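Local coordinates for sensor protein (Bacteroides thetaiotaomicron, PDB 2X7X) that binds fructose in its periplasmic domain and, as a hybrid two-component sensor histidine kinase, probably passes the signal on to gene regulation, at residues A[46-59]-A[68-82]. Residues are numbered along the deposited sequence; the frame is centred on the assembly and turned at random.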
# COMPACT_ATOMS: atom_id res chain seq x y z
N ASP A 46 -18.29 12.30 21.56
CA ASP A 46 -19.34 11.26 21.56
C ASP A 46 -20.65 11.65 22.25
O ASP A 46 -21.43 10.79 22.67
CB ASP A 46 -18.80 9.93 22.10
CG ASP A 46 -17.47 9.53 21.45
OD1 ASP A 46 -17.47 9.26 20.22
OD2 ASP A 46 -16.43 9.52 22.15
N ASP A 47 -20.90 12.96 22.30
CA ASP A 47 -22.03 13.56 23.03
C ASP A 47 -22.87 14.47 22.11
O ASP A 47 -22.37 15.44 21.52
CB ASP A 47 -21.52 14.34 24.26
CG ASP A 47 -22.64 14.88 25.13
OD1 ASP A 47 -23.13 14.14 26.02
OD2 ASP A 47 -23.05 16.06 24.93
N ASN A 48 -24.17 14.16 22.03
CA ASN A 48 -25.11 14.87 21.15
C ASN A 48 -25.27 16.36 21.45
O ASN A 48 -25.42 17.18 20.53
CB ASN A 48 -26.47 14.18 21.17
CG ASN A 48 -26.45 12.80 20.52
OD1 ASN A 48 -25.77 12.57 19.53
ND2 ASN A 48 -27.21 11.87 21.09
N SER A 49 -25.23 16.71 22.74
CA SER A 49 -25.28 18.11 23.17
C SER A 49 -24.08 18.89 22.68
O SER A 49 -24.24 19.94 22.06
CB SER A 49 -25.42 18.21 24.68
OG SER A 49 -26.65 17.65 25.08
N LYS A 50 -22.88 18.37 22.93
CA LYS A 50 -21.67 19.07 22.53
C LYS A 50 -21.71 19.29 21.02
O LYS A 50 -21.37 20.37 20.54
CB LYS A 50 -20.42 18.29 22.94
CG LYS A 50 -19.30 19.11 23.61
CD LYS A 50 -18.50 19.94 22.62
N GLN A 51 -22.14 18.27 20.27
CA GLN A 51 -22.22 18.40 18.82
C GLN A 51 -23.23 19.48 18.34
O GLN A 51 -22.97 20.20 17.37
CB GLN A 51 -22.42 17.05 18.12
CG GLN A 51 -22.03 17.12 16.64
CD GLN A 51 -22.01 15.77 15.95
OE1 GLN A 51 -22.96 15.00 16.04
NE2 GLN A 51 -20.95 15.50 15.23
N ALA A 52 -24.36 19.61 19.03
CA ALA A 52 -25.27 20.75 18.82
C ALA A 52 -24.52 22.06 19.10
O ALA A 52 -24.45 22.94 18.23
CB ALA A 52 -26.53 20.64 19.68
N GLU A 53 -23.93 22.16 20.29
CA GLU A 53 -23.12 23.31 20.67
C GLU A 53 -22.09 23.67 19.59
O GLU A 53 -21.95 24.84 19.23
CB GLU A 53 -22.46 23.09 22.03
CG GLU A 53 -23.48 22.89 23.16
CD GLU A 53 -22.86 22.91 24.55
OE1 GLU A 53 -22.03 23.82 24.84
OE2 GLU A 53 -23.21 22.03 25.37
N ASP A 54 -21.39 22.67 19.06
CA ASP A 54 -20.42 22.91 17.99
C ASP A 54 -21.09 23.41 16.70
O ASP A 54 -20.58 24.31 16.04
CB ASP A 54 -19.56 21.67 17.73
CG ASP A 54 -18.77 21.22 18.96
OD1 ASP A 54 -18.19 22.06 19.67
OD2 ASP A 54 -18.73 20.00 19.23
N VAL A 55 -22.24 22.84 16.35
CA VAL A 55 -22.96 23.32 15.16
C VAL A 55 -23.49 24.75 15.36
O VAL A 55 -23.30 25.61 14.50
CB VAL A 55 -24.08 22.34 14.68
CG1 VAL A 55 -24.77 22.88 13.43
CG2 VAL A 55 -23.50 20.98 14.38
N HIS A 56 -24.11 25.01 16.51
CA HIS A 56 -24.58 26.36 16.84
C HIS A 56 -23.43 27.38 16.80
O HIS A 56 -23.60 28.47 16.27
CB HIS A 56 -25.32 26.42 18.18
CG HIS A 56 -26.66 25.73 18.16
ND1 HIS A 56 -27.23 25.18 19.29
CD2 HIS A 56 -27.53 25.50 17.15
CE1 HIS A 56 -28.40 24.65 18.98
NE2 HIS A 56 -28.60 24.82 17.68
N TYR A 57 -22.27 26.99 17.35
CA TYR A 57 -21.05 27.79 17.30
C TYR A 57 -20.64 28.16 15.87
O TYR A 57 -20.33 29.32 15.58
CB TYR A 57 -19.91 27.05 18.00
CG TYR A 57 -18.56 27.75 17.96
CD1 TYR A 57 -18.03 28.36 19.10
CD2 TYR A 57 -17.80 27.78 16.79
CE1 TYR A 57 -16.79 29.00 19.07
CE2 TYR A 57 -16.57 28.42 16.74
CZ TYR A 57 -16.07 29.03 17.88
OH TYR A 57 -14.84 29.66 17.81
N PHE A 58 -20.62 27.17 14.99
CA PHE A 58 -20.24 27.39 13.60
C PHE A 58 -21.27 28.24 12.86
O PHE A 58 -20.94 28.95 11.91
CB PHE A 58 -20.01 26.05 12.89
CG PHE A 58 -18.69 25.38 13.25
CD1 PHE A 58 -17.48 26.07 13.15
CD2 PHE A 58 -18.66 24.04 13.66
CE1 PHE A 58 -16.27 25.44 13.48
CE2 PHE A 58 -17.46 23.41 13.98
CZ PHE A 58 -16.26 24.11 13.89
N MET A 59 -22.53 28.17 13.30
CA MET A 59 -23.60 29.00 12.76
C MET A 59 -23.50 30.46 13.21
O MET A 59 -23.73 31.37 12.41
CB MET A 59 -24.96 28.43 13.14
CG MET A 59 -25.50 27.39 12.17
SD MET A 59 -26.90 26.45 12.82
CE MET A 59 -27.61 27.59 14.02
N ILE A 68 -19.99 17.93 8.76
CA ILE A 68 -20.39 17.23 9.99
C ILE A 68 -20.47 15.71 9.83
O ILE A 68 -20.90 15.19 8.79
CB ILE A 68 -21.74 17.78 10.58
CG1 ILE A 68 -22.06 17.10 11.91
CG2 ILE A 68 -22.88 17.58 9.60
CD1 ILE A 68 -23.30 17.60 12.59
N SER A 69 -20.06 15.02 10.89
CA SER A 69 -20.30 13.60 11.05
C SER A 69 -21.26 13.38 12.23
O SER A 69 -20.86 13.46 13.39
CB SER A 69 -18.97 12.86 11.26
OG SER A 69 -19.19 11.61 11.89
N ALA A 70 -22.53 13.08 11.91
CA ALA A 70 -23.62 13.06 12.91
C ALA A 70 -23.55 11.92 13.94
O ALA A 70 -23.81 10.76 13.62
CB ALA A 70 -24.97 13.06 12.20
N ASN A 71 -23.25 12.28 15.19
CA ASN A 71 -23.02 11.32 16.29
C ASN A 71 -24.04 10.20 16.39
O ASN A 71 -23.68 9.03 16.48
CB ASN A 71 -22.92 12.04 17.63
CG ASN A 71 -22.56 11.11 18.77
OD1 ASN A 71 -21.47 10.56 18.80
ND2 ASN A 71 -23.46 10.95 19.72
N GLU A 72 -25.31 10.58 16.41
CA GLU A 72 -26.41 9.65 16.28
C GLU A 72 -27.34 10.29 15.28
O GLU A 72 -27.36 11.51 15.17
CB GLU A 72 -27.12 9.43 17.62
CG GLU A 72 -26.18 8.97 18.72
CD GLU A 72 -26.89 8.36 19.90
OE1 GLU A 72 -26.71 8.86 21.02
OE2 GLU A 72 -27.63 7.37 19.71
N ALA A 73 -28.09 9.48 14.54
CA ALA A 73 -28.89 9.96 13.41
C ALA A 73 -30.07 10.84 13.82
O ALA A 73 -30.21 11.96 13.34
CB ALA A 73 -29.37 8.79 12.56
N ALA A 74 -30.92 10.30 14.69
CA ALA A 74 -32.13 10.98 15.13
C ALA A 74 -31.90 12.34 15.83
O ALA A 74 -32.42 13.36 15.37
CB ALA A 74 -32.99 10.04 16.00
N PRO A 75 -31.11 12.35 16.94
CA PRO A 75 -30.95 13.59 17.69
C PRO A 75 -30.30 14.71 16.90
O PRO A 75 -30.58 15.87 17.15
CB PRO A 75 -30.05 13.18 18.86
CG PRO A 75 -30.25 11.71 18.99
CD PRO A 75 -30.38 11.24 17.57
N MET A 76 -29.45 14.37 15.94
CA MET A 76 -28.75 15.41 15.20
C MET A 76 -29.51 15.94 13.99
O MET A 76 -29.16 16.98 13.43
CB MET A 76 -27.36 14.93 14.79
CG MET A 76 -26.26 15.96 15.06
SD MET A 76 -26.18 16.47 16.81
CE MET A 76 -26.14 14.88 17.62
N THR A 77 -30.56 15.22 13.57
CA THR A 77 -31.33 15.62 12.39
C THR A 77 -31.87 17.06 12.50
O THR A 77 -31.57 17.88 11.65
CB THR A 77 -32.45 14.59 12.04
OG1 THR A 77 -31.84 13.35 11.67
CG2 THR A 77 -33.31 15.08 10.88
N PRO A 78 -32.64 17.37 13.56
CA PRO A 78 -33.12 18.76 13.66
C PRO A 78 -31.99 19.79 13.55
O PRO A 78 -32.12 20.79 12.83
CB PRO A 78 -33.80 18.82 15.04
CG PRO A 78 -33.40 17.54 15.76
CD PRO A 78 -33.11 16.54 14.69
N ILE A 79 -30.88 19.51 14.23
CA ILE A 79 -29.74 20.43 14.25
C ILE A 79 -29.08 20.65 12.88
O ILE A 79 -28.66 21.75 12.57
CB ILE A 79 -28.73 20.03 15.34
CG1 ILE A 79 -29.16 20.61 16.68
CG2 ILE A 79 -27.33 20.55 15.02
CD1 ILE A 79 -30.26 19.87 17.39
N VAL A 80 -29.01 19.61 12.06
CA VAL A 80 -28.46 19.80 10.71
C VAL A 80 -29.47 20.54 9.81
O VAL A 80 -29.08 21.37 8.97
CB VAL A 80 -27.95 18.47 10.08
CG1 VAL A 80 -27.64 18.63 8.60
CG2 VAL A 80 -26.71 18.01 10.79
N GLU A 81 -30.76 20.25 10.00
CA GLU A 81 -31.82 20.93 9.25
C GLU A 81 -31.80 22.45 9.45
O GLU A 81 -31.93 23.20 8.48
CB GLU A 81 -33.19 20.34 9.58
CG GLU A 81 -33.51 19.09 8.77
CD GLU A 81 -34.75 18.35 9.25
OE1 GLU A 81 -35.19 17.42 8.54
OE2 GLU A 81 -35.28 18.68 10.33
N GLU A 82 -31.61 22.89 10.70
CA GLU A 82 -31.38 24.31 11.00
C GLU A 82 -30.30 24.91 10.13
O GLU A 82 -30.56 25.86 9.38
CB GLU A 82 -31.01 24.51 12.46
CG GLU A 82 -32.10 24.18 13.44
CD GLU A 82 -31.64 24.40 14.86
OE1 GLU A 82 -32.24 23.79 15.79
OE2 GLU A 82 -30.68 25.18 15.05
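Both polar atoms of the Asn48 amide are hydrogen-bonded: its OD1 takes the ND2 hydrogen of Asn71 at 2.8 Å, while its ND2 gives to Glu72 OE1. The first bond is nearly straight and leaves in the plane of the Asn71 amide, yet reaches OD1 from above the Asn48 carbonyl plane, the two amides being turned 67° apart. The second meets the Glu72 carboxylate from above its plane. Pro75 CG lies 3.7 Å from Asn48 ND2. These groups join neighbouring helices 48-59 and 73-82 of a periplasmic-binding-protein Rossmann-like lobe, linked through strand 65-68; their axes run nearly parallel, 12° apart and 10.2 Å at closest approach. An alanine in place of Asn48 would remove both bonds and is likely to leave Asn71 ND2 and Glu72 OE1 without this partner.

Gln51 bonds to the main chain of residues 69-71, which follow on from Ile68. Its side chain leaves the helix with CG set opposite the main-chain N (chi1 -160°) and stays extended, which brings the amide to this segment: OE1 accepts from Asn71 N in the carbonyl plane, on a lone pair, and NE2 donates to Ser69 O at 2.7 Å. The same segment borders the sugar site, since Ser69 OG bonds to Asp94 and Asn71 O to Arg95, both fructose-binding residues.

Further along, packing is apolar: Val55 CB meets Ile79 CG2 at 3.7 Å, Val55 CG2 meets Ile68 CD1, and Ala52 CB faces Ile79 CG1. Beyond them, Glu82 OE2 approaches the His56 ring at its edge, near the ring plane, in a weak 3.4 Å bond from NE2.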